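Local coordinates for protein insecticidal Delta-Endotoxin Cry8Ea1 (Bacillus Thuringiensis, PDB 3EB7) that is toxic to the soil-dwelling larvae of Holotrichia parallela and, as in other three-domain Cry toxins, probably acts by forming pores in gut-cell membranes, at residues Asn166-Gln171 and Asp226-Pro231; Ile448-Val453 and Ile580-Leu585. All coordinates share one frame; numbering follows the deposited sequence.

Contact 1: residues Asn166-Gln171 and Asp226-Pro231; sequences NYYNRQ and DMRTYP
Y168 reaches out from helix 161-191 of the N-terminal helical domain to the loop that leads from helix 198-220 to strand 234-235, where D226 takes its hydroxyl and R228 covers a face of its ring. With CG anti to the backbone N (chi1 -177°), the phenol stands away from the helix and brings its hydroxyl to the carboxylate of D226. The bond from Y168 OH to D226 OD2 is short, 2.7 Å, and meets the oxygen on its syn side, somewhat out of the carboxylate plane. The extended chain of R228 lays CD over the ring, in a CH-pi contact of 3.9 Å from CD to the ring centroid, and then the guanidinium, whose plane is only 6° from that of the ring. R228 CZ lies 3.9 Å from the same centroid, so stacking and cation-pi attraction coincide. R228 NH2 is also held by N165 OD1, which steadies the group over the phenol. One helical turn further on, Q171 carries the second link. Its OE1 accepts a hydrogen bond from a water, 2.7 Å away, and that water accepts one from M227 N, while NE2 bonds to the carbonyls of L144 and Y225; an amide, donor at one atom and acceptor at the other, suits this double task. D226 also organises its own loop. T229 OG1 donates to D226 OD1 over 2.6 Å, and weak bonds from R228 N and T229 N to OD2 resemble an Asx turn. The chemistry implies that one aspartate serves both turn and phenol, and that the tyrosine is used twice: its hydroxyl is given to a buried carboxylate, and its pi face takes the cation.

Contact 2: residues Ile448-Val453 and Ile580-Leu585; sequences ITQIPV and IDRIEL
Q450 and R582 are brought face to face by unlike first torsions: Q450 CG lies beside the backbone N, anti to the carbonyl carbon (chi1 -67°), whereas R582 CG sits between the backbone N and the carbonyl carbon (chi1 60°). Both chains then run extended and side by side, leaving amide and guanidinium planes 2° apart, with Q450 OE1 3.7 Å above the guanidinium and toward its rim. They project from an antiparallel strand pair, 448-452 with 580-585, in the C-terminal beta-sandwich of a three-domain Cry toxin. T449 with L585 and I451 with I583 are hydrogen-bonded pairs, each with two reciprocal bonds; I451 N to I583 O, at 2.8 Å, is typical. P452, lacking an N-H, costs this ladder nothing, because it falls opposite R582 in a non-hydrogen-bonded pair. The bonding resumes at V453 N, 3.1 Å from D581 O.

The two faces differ. On that of Q450, P452, R582 and E584, R582 NE donates to E584 OE2 in a salt bridge of 3.1 Å. D581 OD1 stands far off the guanidinium plane, so its attraction to R582 NH2 is purely electrostatic; R504 also pairs with D581. E584 is gripped further by Y230 OH and R502 NE, which probably balances its buried charge. On the other face the branched aliphatic chains of I451, I583 and L585 suit packing against neighbouring strands: I451 and I583 press on I487 of strand 482-491, and L585 on L562 of strand 559-567. At the end of the pair, V453 CG1 wedges between I580 CG2, 3.9 Å away, and I583 CD1, 4.0 Å away.

Contact 1 closes before contact 2 opens along the chain, and their centres lie 20 Å apart. The 226-231 loop joins them: its first residues dock on helix 161-191 of the N-terminal helical domain, and its last reach the sheet of contact 2, through Y230, whose hydroxyl reaches E584 and whose ring packs against Q450, and through P231, which lies on I448. R502, on strand 498-507, is shared, pairing with T229 O and E584 OE1. The chain then enters strand 234-235, which lies parallel to strand 448-452. Together the contacts tie the helical bundle to the C-terminal sandwich, consistent with a compact three-domain toxin.

Contact 1: residues Asn166-Gln171 and Asp226-Pro231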
loop_
_atom_site.group_PDB
_atom_site.type_symbol
_atom_site.label_atom_id
_atom_site.label_comp_id
_atom_site.label_asym_id
_atom_site.label_seq_id
_atom_site.Cartn_x
_atom_site.Cartn_y
_atom_site.Cartn_z
ATOM N N ASN A 166 4.776 -30.781 4.375
ATOM C CA ASN A 166 3.784 -30.671 3.311
ATOM C C ASN A 166 3.004 -29.347 3.396
ATOM O O ASN A 166 2.793 -28.690 2.369
ATOM C CB ASN A 166 2.808 -31.845 3.357
ATOM C CG ASN A 166 3.425 -33.145 2.875
ATOM O OD1 ASN A 166 4.468 -33.141 2.190
ATOM N ND2 ASN A 166 2.801 -34.274 3.246
ATOM N N TYR A 167 2.591 -28.985 4.618
ATOM C CA TYR A 167 1.867 -27.740 4.881
ATOM C C TYR A 167 2.741 -26.544 4.534
ATOM O O TYR A 167 2.276 -25.599 3.904
ATOM C CB TYR A 167 1.419 -27.657 6.347
ATOM C CG TYR A 167 0.192 -28.479 6.704
ATOM C CD1 TYR A 167 -0.972 -28.399 5.929
ATOM C CD2 TYR A 167 0.186 -29.318 7.827
ATOM C CE1 TYR A 167 -2.087 -29.136 6.225
ATOM C CE2 TYR A 167 -0.952 -30.083 8.147
ATOM C CZ TYR A 167 -2.087 -29.970 7.341
ATOM O OH TYR A 167 -3.237 -30.673 7.624
ATOM N N TYR A 168 4.009 -26.607 4.926
ATOM C CA TYR A 168 4.963 -25.566 4.602
ATOM C C TYR A 168 5.238 -25.458 3.090
ATOM O O TYR A 168 5.283 -24.362 2.543
ATOM C CB TYR A 168 6.263 -25.736 5.381
ATOM C CG TYR A 168 7.212 -24.595 5.088
ATOM C CD1 TYR A 168 8.289 -24.759 4.202
ATOM C CD2 TYR A 168 6.994 -23.327 5.646
ATOM C CE1 TYR A 168 9.148 -23.708 3.923
ATOM C CE2 TYR A 168 7.819 -22.283 5.361
ATOM C CZ TYR A 168 8.908 -22.479 4.493
ATOM O OH TYR A 168 9.751 -21.418 4.229
ATOM N N ASN A 169 5.394 -26.589 2.413
ATOM C CA ASN A 169 5.585 -26.557 0.985
ATOM C C ASN A 169 4.349 -26.071 0.267
ATOM O O ASN A 169 4.441 -25.388 -0.718
ATOM C CB ASN A 169 6.044 -27.944 0.458
ATOM C CG ASN A 169 7.464 -28.311 0.939
ATOM O OD1 ASN A 169 8.319 -27.446 1.072
ATOM N ND2 ASN A 169 7.693 -29.582 1.233
ATOM N N ARG A 170 3.175 -26.428 0.752
ATOM C CA ARG A 170 1.961 -25.906 0.132
ATOM C C ARG A 170 1.846 -24.399 0.368
ATOM O O ARG A 170 1.451 -23.659 -0.524
ATOM C CB ARG A 170 0.731 -26.652 0.636
ATOM C CG ARG A 170 -0.498 -26.524 -0.289
ATOM C CD ARG A 170 -1.317 -27.835 -0.249
ATOM N NE ARG A 170 -1.546 -28.285 1.118
ATOM C CZ ARG A 170 -2.599 -27.908 1.848
ATOM N NH1 ARG A 170 -3.517 -27.081 1.338
ATOM N NH2 ARG A 170 -2.747 -28.365 3.087
ATOM N N GLN A 171 2.188 -23.941 1.572
ATOM C CA GLN A 171 2.124 -22.523 1.865
ATOM C C GLN A 171 3.040 -21.753 0.902
ATOM O O GLN A 171 2.642 -20.703 0.392
ATOM C CB GLN A 171 2.437 -22.225 3.330
ATOM C CG GLN A 171 2.184 -20.752 3.721
ATOM C CD GLN A 171 2.856 -20.328 5.000
ATOM O OE1 GLN A 171 4.010 -20.668 5.264
ATOM N NE2 GLN A 171 2.154 -19.559 5.791
ATOM N N ASP A 226 5.499 -16.649 6.057
ATOM C CA ASP A 226 6.516 -17.688 6.082
ATOM C C ASP A 226 7.330 -17.552 7.376
ATOM O O ASP A 226 8.122 -16.621 7.544
ATOM C CB ASP A 226 7.403 -17.524 4.851
ATOM C CG ASP A 226 8.520 -18.535 4.765
ATOM O OD1 ASP A 226 9.224 -18.450 3.764
ATOM O OD2 ASP A 226 8.706 -19.415 5.643
ATOM N N MET A 227 7.114 -18.484 8.293
ATOM C CA MET A 227 7.744 -18.380 9.601
ATOM C C MET A 227 9.172 -18.934 9.663
ATOM O O MET A 227 9.873 -18.694 10.638
ATOM C CB MET A 227 6.837 -18.944 10.709
ATOM C CG MET A 227 5.503 -18.153 10.869
ATOM S SD MET A 227 5.535 -16.337 11.285
ATOM C CE MET A 227 6.034 -15.484 9.807
ATOM N N ARG A 228 9.599 -19.645 8.622
ATOM C CA ARG A 228 11.005 -19.997 8.493
ATOM C C ARG A 228 11.812 -18.794 8.015
ATOM O O ARG A 228 12.895 -18.564 8.512
ATOM C CB ARG A 228 11.220 -21.218 7.580
ATOM C CG ARG A 228 10.366 -22.373 7.991
ATOM C CD ARG A 228 10.895 -23.684 7.493
ATOM N NE ARG A 228 9.903 -24.737 7.712
ATOM C CZ ARG A 228 9.931 -25.944 7.140
ATOM N NH1 ARG A 228 10.926 -26.271 6.315
ATOM N NH2 ARG A 228 8.966 -26.837 7.416
ATOM N N THR A 229 11.274 -18.022 7.070
ATOM C CA THR A 229 11.950 -16.814 6.569
ATOM C C THR A 229 11.811 -15.624 7.520
ATOM O O THR A 229 12.747 -14.821 7.649
ATOM C CB THR A 229 11.484 -16.489 5.137
ATOM O OG1 THR A 229 11.653 -17.661 4.353
ATOM C CG2 THR A 229 12.280 -15.376 4.480
ATOM N N TYR A 230 10.675 -15.540 8.209
ATOM C CA TYR A 230 10.417 -14.498 9.202
ATOM C C TYR A 230 10.053 -15.116 10.568
ATOM O O TYR A 230 8.877 -15.148 10.946
ATOM C CB TYR A 230 9.325 -13.521 8.686
ATOM C CG TYR A 230 9.695 -12.877 7.344
ATOM C CD1 TYR A 230 9.392 -13.512 6.139
ATOM C CD2 TYR A 230 10.390 -11.663 7.290
ATOM C CE1 TYR A 230 9.761 -12.955 4.920
ATOM C CE2 TYR A 230 10.742 -11.085 6.067
ATOM C CZ TYR A 230 10.434 -11.741 4.903
ATOM O OH TYR A 230 10.787 -11.201 3.700
ATOM N N PRO A 231 11.062 -15.651 11.292
ATOM C CA PRO A 231 10.816 -16.372 12.542
ATOM C C PRO A 231 10.578 -15.440 13.752
ATOM O O PRO A 231 10.369 -15.901 14.872
ATOM C CB PRO A 231 12.115 -17.169 12.714
ATOM C CG PRO A 231 13.175 -16.247 12.164
ATOM C CD PRO A 231 12.510 -15.641 10.950
HETATM O O HOH W 1 5.386 -20.951 7.572
#

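Contact 2: residues Ile448-Val453 and Ile580-Leu585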
loop_
_atom_site.group_PDB
_atom_site.type_symbol
_atom_site.label_atom_id
_atom_site.label_comp_id
_atom_site.label_asym_id
_atom_site.label_seq_id
_atom_site.Cartn_x
_atom_site.Cartn_y
_atom_site.Cartn_z
ATOM N N ILE A 448 13.201 -7.871 12.691
ATOM C CA ILE A 448 13.642 -7.827 11.311
ATOM C C ILE A 448 13.133 -6.498 10.726
ATOM O O ILE A 448 11.918 -6.237 10.724
ATOM C CB ILE A 448 13.089 -9.065 10.510
ATOM C CG1 ILE A 448 13.643 -10.373 11.115
ATOM C CG2 ILE A 448 13.384 -8.925 9.000
ATOM C CD1 ILE A 448 13.099 -11.684 10.569
ATOM N N THR A 449 14.049 -5.628 10.293
ATOM C CA THR A 449 13.649 -4.343 9.706
ATOM C C THR A 449 13.643 -4.443 8.191
ATOM O O THR A 449 14.638 -4.826 7.595
ATOM C CB THR A 449 14.580 -3.188 10.177
ATOM O OG1 THR A 449 14.796 -3.312 11.599
ATOM C CG2 THR A 449 13.944 -1.881 9.927
ATOM N N GLN A 450 12.513 -4.128 7.557
ATOM C CA GLN A 450 12.474 -4.053 6.083
ATOM C C GLN A 450 12.616 -2.618 5.630
ATOM O O GLN A 450 11.901 -1.743 6.126
ATOM C CB GLN A 450 11.183 -4.653 5.519
ATOM C CG GLN A 450 11.082 -6.158 5.738
ATOM C CD GLN A 450 9.783 -6.732 5.211
ATOM O OE1 GLN A 450 8.980 -6.027 4.605
ATOM N NE2 GLN A 450 9.579 -8.010 5.422
ATOM N N ILE A 451 13.553 -2.379 4.707
ATOM C CA ILE A 451 13.859 -1.050 4.226
ATOM C C ILE A 451 13.904 -1.120 2.723
ATOM O O ILE A 451 14.924 -1.531 2.155
ATOM C CB ILE A 451 15.249 -0.521 4.687
ATOM C CG1 ILE A 451 15.511 -0.843 6.175
ATOM C CG2 ILE A 451 15.413 0.989 4.293
ATOM C CD1 ILE A 451 15.023 0.218 7.171
ATOM N N PRO A 452 12.803 -0.709 2.073
ATOM C CA PRO A 452 12.735 -0.571 0.627
ATOM C C PRO A 452 13.804 0.407 0.175
ATOM O O PRO A 452 13.925 1.474 0.768
ATOM C CB PRO A 452 11.348 0.041 0.427
ATOM C CG PRO A 452 10.565 -0.449 1.594
ATOM C CD PRO A 452 11.521 -0.341 2.718
ATOM N N VAL A 453 14.573 0.081 -0.858
ATOM C CA VAL A 453 15.686 0.968 -1.252
ATOM C C VAL A 453 15.229 2.306 -1.868
ATOM O O VAL A 453 16.017 3.262 -1.978
ATOM C CB VAL A 453 16.727 0.255 -2.158
ATOM C CG1 VAL A 453 17.434 -0.864 -1.383
ATOM C CG2 VAL A 453 16.038 -0.279 -3.465
ATOM N N ILE A 580 16.340 -4.093 -7.464
ATOM C CA ILE A 580 16.519 -4.214 -6.007
ATOM C C ILE A 580 15.279 -3.699 -5.251
ATOM O O ILE A 580 14.855 -2.571 -5.435
ATOM C CB ILE A 580 17.812 -3.533 -5.523
ATOM C CG1 ILE A 580 19.015 -4.152 -6.254
ATOM C CG2 ILE A 580 17.951 -3.687 -3.987
ATOM C CD1 ILE A 580 20.328 -3.563 -5.783
ATOM N N ASP A 581 14.679 -4.567 -4.456
ATOM C CA ASP A 581 13.421 -4.267 -3.763
ATOM C C ASP A 581 13.690 -3.659 -2.400
ATOM O O ASP A 581 13.381 -2.495 -2.169
ATOM C CB ASP A 581 12.538 -5.520 -3.631
ATOM C CG ASP A 581 11.378 -5.354 -2.597
ATOM O OD1 ASP A 581 10.999 -6.364 -1.985
ATOM O OD2 ASP A 581 10.823 -4.237 -2.387
ATOM N N ARG A 582 14.270 -4.440 -1.506
ATOM C CA ARG A 582 14.440 -3.996 -0.144
ATOM C C ARG A 582 15.636 -4.656 0.513
ATOM O O ARG A 582 16.095 -5.713 0.080
ATOM C CB ARG A 582 13.176 -4.317 0.660
ATOM C CG ARG A 582 12.798 -5.811 0.719
ATOM C CD ARG A 582 11.604 -5.958 1.647
ATOM N NE ARG A 582 10.956 -7.275 1.653
ATOM C CZ ARG A 582 9.751 -7.524 1.138
ATOM N NH1 ARG A 582 9.212 -8.741 1.213
ATOM N NH2 ARG A 582 9.083 -6.560 0.526
ATOM N N ILE A 583 16.118 -4.037 1.575
ATOM C CA ILE A 583 17.098 -4.657 2.454
ATOM C C ILE A 583 16.352 -5.056 3.704
ATOM O O ILE A 583 15.497 -4.312 4.182
ATOM C CB ILE A 583 18.153 -3.656 2.892
ATOM C CG1 ILE A 583 18.955 -3.128 1.710
ATOM C CG2 ILE A 583 19.072 -4.258 3.965
ATOM C CD1 ILE A 583 19.510 -1.695 1.991
ATOM N N GLU A 584 16.657 -6.235 4.233
ATOM C CA GLU A 584 16.150 -6.627 5.548
ATOM C C GLU A 584 17.363 -6.788 6.436
ATOM O O GLU A 584 18.365 -7.400 6.044
ATOM C CB GLU A 584 15.296 -7.898 5.504
ATOM C CG GLU A 584 14.225 -7.857 4.394
ATOM C CD GLU A 584 13.367 -9.111 4.335
ATOM O OE1 GLU A 584 13.836 -10.186 4.733
ATOM O OE2 GLU A 584 12.208 -9.034 3.889
ATOM N N LEU A 585 17.249 -6.179 7.618
ATOM C CA LEU A 585 18.247 -6.193 8.655
ATOM C C LEU A 585 17.764 -7.135 9.737
ATOM O O LEU A 585 16.644 -7.004 10.243
ATOM C CB LEU A 585 18.445 -4.785 9.218
ATOM C CG LEU A 585 19.255 -3.889 8.278
ATOM C CD1 LEU A 585 18.956 -2.404 8.511
ATOM C CD2 LEU A 585 20.748 -4.191 8.454
#